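Long-range contact in lipoteichoic acid primase (Listeria monocytogenes, PDB 4UOP), which belongs to the sulfatase-like, alkaline-phosphatase-type family and, in this extracellular catalytic domain, holds a magnesium ion: residues A109-P121 with V335-N347. Residues are numbered along the deposited sequence; the frame is centred on the assembly and turned at random.
Sequences ADAEWSVYTSTFP and VGGEIDIMPTVMN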
loop_
_atom_site.group_PDB
_atom_site.type_symbol
_atom_site.label_atom_id
_atom_site.label_comp_id
_atom_site.label_asym_id
_atom_site.label_seq_id
_atom_site.Cartn_x
_atom_site.Cartn_y
_atom_site.Cartn_z
ATOM N N ALA B 109 -10.458 -3.378 -6.694
ATOM C CA ALA B 109 -10.503 -2.114 -7.407
ATOM C C ALA B 109 -9.308 -1.926 -8.336
ATOM O O ALA B 109 -9.449 -1.323 -9.402
ATOM C CB ALA B 109 -10.621 -0.952 -6.437
ATOM N N ASP B 110 -8.135 -2.403 -7.926
ATOM C CA ASP B 110 -6.954 -2.365 -8.778
ATOM C C ASP B 110 -7.118 -3.258 -10.014
ATOM O O ASP B 110 -6.619 -2.923 -11.087
ATOM C CB ASP B 110 -5.692 -2.759 -8.006
ATOM C CG ASP B 110 -5.285 -1.717 -6.974
ATOM O OD1 ASP B 110 -5.733 -0.550 -7.068
ATOM O OD2 ASP B 110 -4.489 -2.060 -6.085
ATOM N N ALA B 111 -7.832 -4.371 -9.867
ATOM C CA ALA B 111 -8.140 -5.210 -11.010
ATOM C C ALA B 111 -9.004 -4.451 -12.002
ATOM O O ALA B 111 -8.709 -4.416 -13.198
ATOM C CB ALA B 111 -8.822 -6.486 -10.563
ATOM N N GLU B 112 -10.076 -3.829 -11.505
ATOM C CA GLU B 112 -10.948 -3.034 -12.342
ATOM C C GLU B 112 -10.158 -1.915 -13.009
ATOM O O GLU B 112 -10.321 -1.679 -14.207
ATOM C CB GLU B 112 -12.080 -2.443 -11.519
ATOM C CG GLU B 112 -13.096 -3.469 -11.014
ATOM C CD GLU B 112 -14.305 -2.786 -10.400
ATOM O OE1 GLU B 112 -15.125 -2.251 -11.164
ATOM O OE2 GLU B 112 -14.408 -2.768 -9.149
ATOM N N TRP B 113 -9.329 -1.223 -12.225
ATOM C CA TRP B 113 -8.488 -0.145 -12.758
ATOM C C TRP B 113 -7.661 -0.614 -13.956
ATOM O O TRP B 113 -7.614 0.062 -15.011
ATOM C CB TRP B 113 -7.558 0.416 -11.665
ATOM C CG TRP B 113 -6.646 1.471 -12.203
ATOM C CD1 TRP B 113 -5.425 1.284 -12.765
ATOM C CD2 TRP B 113 -6.919 2.872 -12.304
ATOM N NE1 TRP B 113 -4.905 2.483 -13.195
ATOM C CE2 TRP B 113 -5.802 3.475 -12.920
ATOM C CE3 TRP B 113 -7.990 3.678 -11.918
ATOM C CZ2 TRP B 113 -5.735 4.844 -13.164
ATOM C CZ3 TRP B 113 -7.919 5.039 -12.162
ATOM C CH2 TRP B 113 -6.802 5.605 -12.770
ATOM N N SER B 114 -6.965 -1.731 -13.760
ATOM C CA SER B 114 -6.088 -2.320 -14.772
ATOM C C SER B 114 -6.850 -2.664 -16.041
ATOM O O SER B 114 -6.423 -2.351 -17.151
ATOM C CB SER B 114 -5.430 -3.591 -14.216
ATOM O OG SER B 114 -4.481 -3.276 -13.236
ATOM N N VAL B 115 -8.002 -3.290 -15.866
ATOM C CA VAL B 115 -8.795 -3.716 -17.000
ATOM C C VAL B 115 -9.394 -2.532 -17.770
ATOM O O VAL B 115 -9.292 -2.475 -19.005
ATOM C CB VAL B 115 -9.872 -4.727 -16.558
ATOM C CG1 VAL B 115 -10.802 -5.076 -17.706
ATOM C CG2 VAL B 115 -9.188 -5.977 -16.014
ATOM N N TYR B 116 -9.986 -1.574 -17.068
ATOM C CA TYR B 116 -10.652 -0.467 -17.759
ATOM C C TYR B 116 -9.662 0.507 -18.427
ATOM O O TYR B 116 -9.976 1.048 -19.485
ATOM C CB TYR B 116 -11.560 0.335 -16.829
ATOM C CG TYR B 116 -12.590 -0.467 -16.059
ATOM C CD1 TYR B 116 -13.125 -1.628 -16.569
ATOM C CD2 TYR B 116 -13.032 -0.034 -14.812
ATOM C CE1 TYR B 116 -14.059 -2.357 -15.845
ATOM C CE2 TYR B 116 -13.956 -0.750 -14.086
ATOM C CZ TYR B 116 -14.461 -1.915 -14.600
ATOM O OH TYR B 116 -15.376 -2.645 -13.865
ATOM N N THR B 117 -8.520 0.746 -17.782
ATOM C CA THR B 117 -7.611 1.827 -18.182
ATOM C C THR B 117 -6.381 1.366 -18.953
ATOM O O THR B 117 -5.753 2.189 -19.632
ATOM C CB THR B 117 -7.101 2.671 -16.976
ATOM O OG1 THR B 117 -6.180 1.911 -16.176
ATOM C CG2 THR B 117 -8.250 3.154 -16.130
ATOM N N SER B 118 -6.012 0.084 -18.834
ATOM C CA SER B 118 -4.738 -0.408 -19.347
ATOM C C SER B 118 -3.564 0.443 -18.838
ATOM O O SER B 118 -2.620 0.734 -19.582
ATOM C CB SER B 118 -4.759 -0.464 -20.884
ATOM O OG SER B 118 -3.801 -1.378 -21.380
ATOM N N THR B 119 -3.661 0.892 -17.595
ATOM C CA THR B 119 -2.542 1.540 -16.902
ATOM C C THR B 119 -2.352 0.781 -15.596
ATOM O O THR B 119 -3.275 0.096 -15.131
ATOM C CB THR B 119 -2.797 3.040 -16.606
ATOM O OG1 THR B 119 -3.833 3.197 -15.628
ATOM C CG2 THR B 119 -3.178 3.782 -17.841
ATOM N N PHE B 120 -1.169 0.915 -15.004
ATOM C CA PHE B 120 -0.837 0.180 -13.784
ATOM C C PHE B 120 -1.495 0.785 -12.555
ATOM O O PHE B 120 -1.622 2.006 -12.436
ATOM C CB PHE B 120 0.683 0.117 -13.596
ATOM C CG PHE B 120 1.373 -0.746 -14.602
ATOM C CD1 PHE B 120 1.426 -2.114 -14.434
ATOM C CD2 PHE B 120 1.958 -0.185 -15.736
ATOM C CE1 PHE B 120 2.059 -2.918 -15.368
ATOM C CE2 PHE B 120 2.590 -0.982 -16.681
ATOM C CZ PHE B 120 2.647 -2.354 -16.498
ATOM N N PRO B 121 -1.914 -0.070 -11.613
ATOM C CA PRO B 121 -2.333 0.483 -10.336
ATOM C C PRO B 121 -1.127 1.098 -9.653
ATOM O O PRO B 121 0.008 0.762 -9.990
ATOM C CB PRO B 121 -2.855 -0.730 -9.570
ATOM C CG PRO B 121 -2.204 -1.890 -10.207
ATOM C CD PRO B 121 -1.932 -1.538 -11.634
ATOM N N VAL B 335 1.880 -14.895 -22.478
ATOM C CA VAL B 335 1.402 -14.450 -21.172
ATOM C C VAL B 335 0.677 -13.130 -21.252
ATOM O O VAL B 335 0.865 -12.342 -22.180
ATOM C CB VAL B 335 2.502 -14.329 -20.093
ATOM C CG1 VAL B 335 3.159 -15.665 -19.880
ATOM C CG2 VAL B 335 3.518 -13.242 -20.441
ATOM N N GLY B 336 -0.147 -12.888 -20.243
ATOM C CA GLY B 336 -0.872 -11.653 -20.138
ATOM C C GLY B 336 -1.192 -11.332 -18.702
ATOM O O GLY B 336 -1.066 -12.184 -17.814
ATOM N N GLY B 337 -1.593 -10.088 -18.489
ATOM C CA GLY B 337 -2.102 -9.623 -17.209
ATOM C C GLY B 337 -3.341 -8.789 -17.411
ATOM O O GLY B 337 -3.759 -8.532 -18.553
ATOM N N GLU B 338 -3.956 -8.372 -16.309
ATOM C CA GLU B 338 -5.209 -7.635 -16.406
ATOM C C GLU B 338 -5.077 -6.366 -17.274
ATOM O O GLU B 338 -5.998 -6.027 -17.984
ATOM C CB GLU B 338 -5.769 -7.325 -15.027
ATOM C CG GLU B 338 -6.457 -8.554 -14.436
ATOM C CD GLU B 338 -6.508 -8.592 -12.922
ATOM O OE1 GLU B 338 -5.596 -8.060 -12.238
ATOM O OE2 GLU B 338 -7.463 -9.215 -12.418
ATOM N N ILE B 339 -3.935 -5.707 -17.227
ATOM C CA ILE B 339 -3.720 -4.537 -18.097
ATOM C C ILE B 339 -3.802 -4.831 -19.595
ATOM O O ILE B 339 -3.935 -3.896 -20.399
ATOM C CB ILE B 339 -2.373 -3.841 -17.828
ATOM C CG1 ILE B 339 -1.207 -4.822 -17.988
ATOM C CG2 ILE B 339 -2.384 -3.181 -16.465
ATOM C CD1 ILE B 339 0.123 -4.129 -18.153
ATOM N N ASP B 340 -3.666 -6.097 -19.976
ATOM C CA ASP B 340 -3.690 -6.506 -21.385
ATOM C C ASP B 340 -5.084 -6.777 -21.951
ATOM O O ASP B 340 -5.237 -6.988 -23.149
ATOM C CB ASP B 340 -2.814 -7.746 -21.575
ATOM C CG ASP B 340 -1.361 -7.509 -21.150
ATOM O OD1 ASP B 340 -0.795 -6.466 -21.570
ATOM O OD2 ASP B 340 -0.802 -8.330 -20.375
ATOM N N ILE B 341 -6.109 -6.798 -21.092
ATOM C CA ILE B 341 -7.441 -7.152 -21.568
ATOM C C ILE B 341 -7.983 -6.137 -22.586
ATOM O O ILE B 341 -8.520 -6.542 -23.621
ATOM C CB ILE B 341 -8.422 -7.409 -20.402
ATOM C CG1 ILE B 341 -7.989 -8.692 -19.677
ATOM C CG2 ILE B 341 -9.843 -7.528 -20.937
ATOM C CD1 ILE B 341 -8.791 -9.049 -18.424
ATOM N N MET B 342 -7.798 -4.840 -22.342
ATOM C CA MET B 342 -8.349 -3.817 -23.260
ATOM C C MET B 342 -7.771 -3.914 -24.683
ATOM O O MET B 342 -8.534 -4.060 -25.637
ATOM C CB MET B 342 -8.168 -2.405 -22.712
ATOM C CG MET B 342 -8.632 -1.348 -23.694
ATOM S SD MET B 342 -8.511 0.329 -23.086
ATOM C CE MET B 342 -9.044 1.197 -24.565
ATOM N N PRO B 343 -6.434 -3.851 -24.832
ATOM C CA PRO B 343 -5.916 -3.951 -26.208
ATOM C C PRO B 343 -6.280 -5.269 -26.911
ATOM O O PRO B 343 -6.517 -5.270 -28.119
ATOM C CB PRO B 343 -4.399 -3.787 -26.040
ATOM C CG PRO B 343 -4.134 -4.036 -24.582
ATOM C CD PRO B 343 -5.358 -3.589 -23.861
ATOM N N THR B 344 -6.389 -6.365 -26.152
ATOM C CA THR B 344 -6.749 -7.649 -26.722
ATOM C C THR B 344 -8.197 -7.597 -27.251
ATOM O O THR B 344 -8.494 -8.041 -28.367
ATOM C CB THR B 344 -6.569 -8.777 -25.673
ATOM O OG1 THR B 344 -5.202 -8.822 -25.238
ATOM C CG2 THR B 344 -6.944 -10.155 -26.226
ATOM N N VAL B 345 -9.101 -7.056 -26.436
ATOM C CA VAL B 345 -10.496 -6.991 -26.797
ATOM C C VAL B 345 -10.764 -5.984 -27.930
ATOM O O VAL B 345 -11.543 -6.270 -28.833
ATOM C CB VAL B 345 -11.364 -6.677 -25.561
ATOM C CG1 VAL B 345 -12.808 -6.371 -25.970
ATOM C CG2 VAL B 345 -11.320 -7.865 -24.618
ATOM N N MET B 346 -10.110 -4.833 -27.885
ATOM C CA MET B 346 -10.315 -3.823 -28.918
ATOM C C MET B 346 -9.933 -4.396 -30.289
ATOM O O MET B 346 -10.618 -4.128 -31.283
ATOM C CB MET B 346 -9.517 -2.550 -28.632
ATOM C CG MET B 346 -9.923 -1.788 -27.373
ATOM S SD MET B 346 -11.680 -1.333 -27.257
ATOM C CE MET B 346 -12.361 -2.780 -26.437
ATOM N N ASN B 347 -8.867 -5.190 -30.346
ATOM C CA ASN B 347 -8.504 -5.843 -31.603
ATOM C C ASN B 347 -9.615 -6.770 -32.123
ATOM O O ASN B 347 -9.994 -6.721 -33.301
ATOM C CB ASN B 347 -7.172 -6.588 -31.462
ATOM C CG ASN B 347 -6.801 -7.359 -32.716
ATOM O OD1 ASN B 347 -6.455 -6.762 -33.745
ATOM N ND2 ASN B 347 -6.888 -8.670 -32.656
HETATM O O HOH W 1 -6.931 -3.540 -20.010
#
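S118 and I339 meet where helix 109-117 ends against helix 341-347 and the residues leading into it. With its hydroxyl anti to the backbone N (chi1 -157°), S118 reaches across, and S118 OG donates to I339 O over 2.7 Å, in the carbonyl plane and at a C=O...donor angle of 159°. Serine suits this spot because its short hydroxyl arm just spans to that carbonyl, with OG also beside P343 CD; S118, at positive phi, is where the chain leaves the helix. A water at the same junction accepts from M342 N at 2.8 Å and can donate to V115 O, linking the carbonyl end of one helix to an amide of the other.

I339 is the main apolar plug. Its branches part: I339 CG2 lies 3.8 Å from S114 CB and also touches T119 O, whereas I339 CD1 comes obliquely against the F120 ring, 3.5 Å from F120 CZ. On the other flank V115 CG2 rests against E338 CB and 3.9 Å from I341 CD1, and Y282 of strand 277-283 touches all three side chains. E338 runs extended past A111, whose small methyl leaves room for the carboxylate: E338 OE2 lies 3.6 Å from A111 CB. T102 holds E338 OE1 through its N and S114 OG through its O.

The helix axes approach to 8.6 Å at 39°. Helix 107-117, with the magnesium ligand T108 near its start, packs on the turn from strand 336-337 into helix 341-348, within the alpha/beta core of a sulfatase-type domain; its A111 end lies near the metal site, the A111 side chain about 7 Å from the magnesium ion.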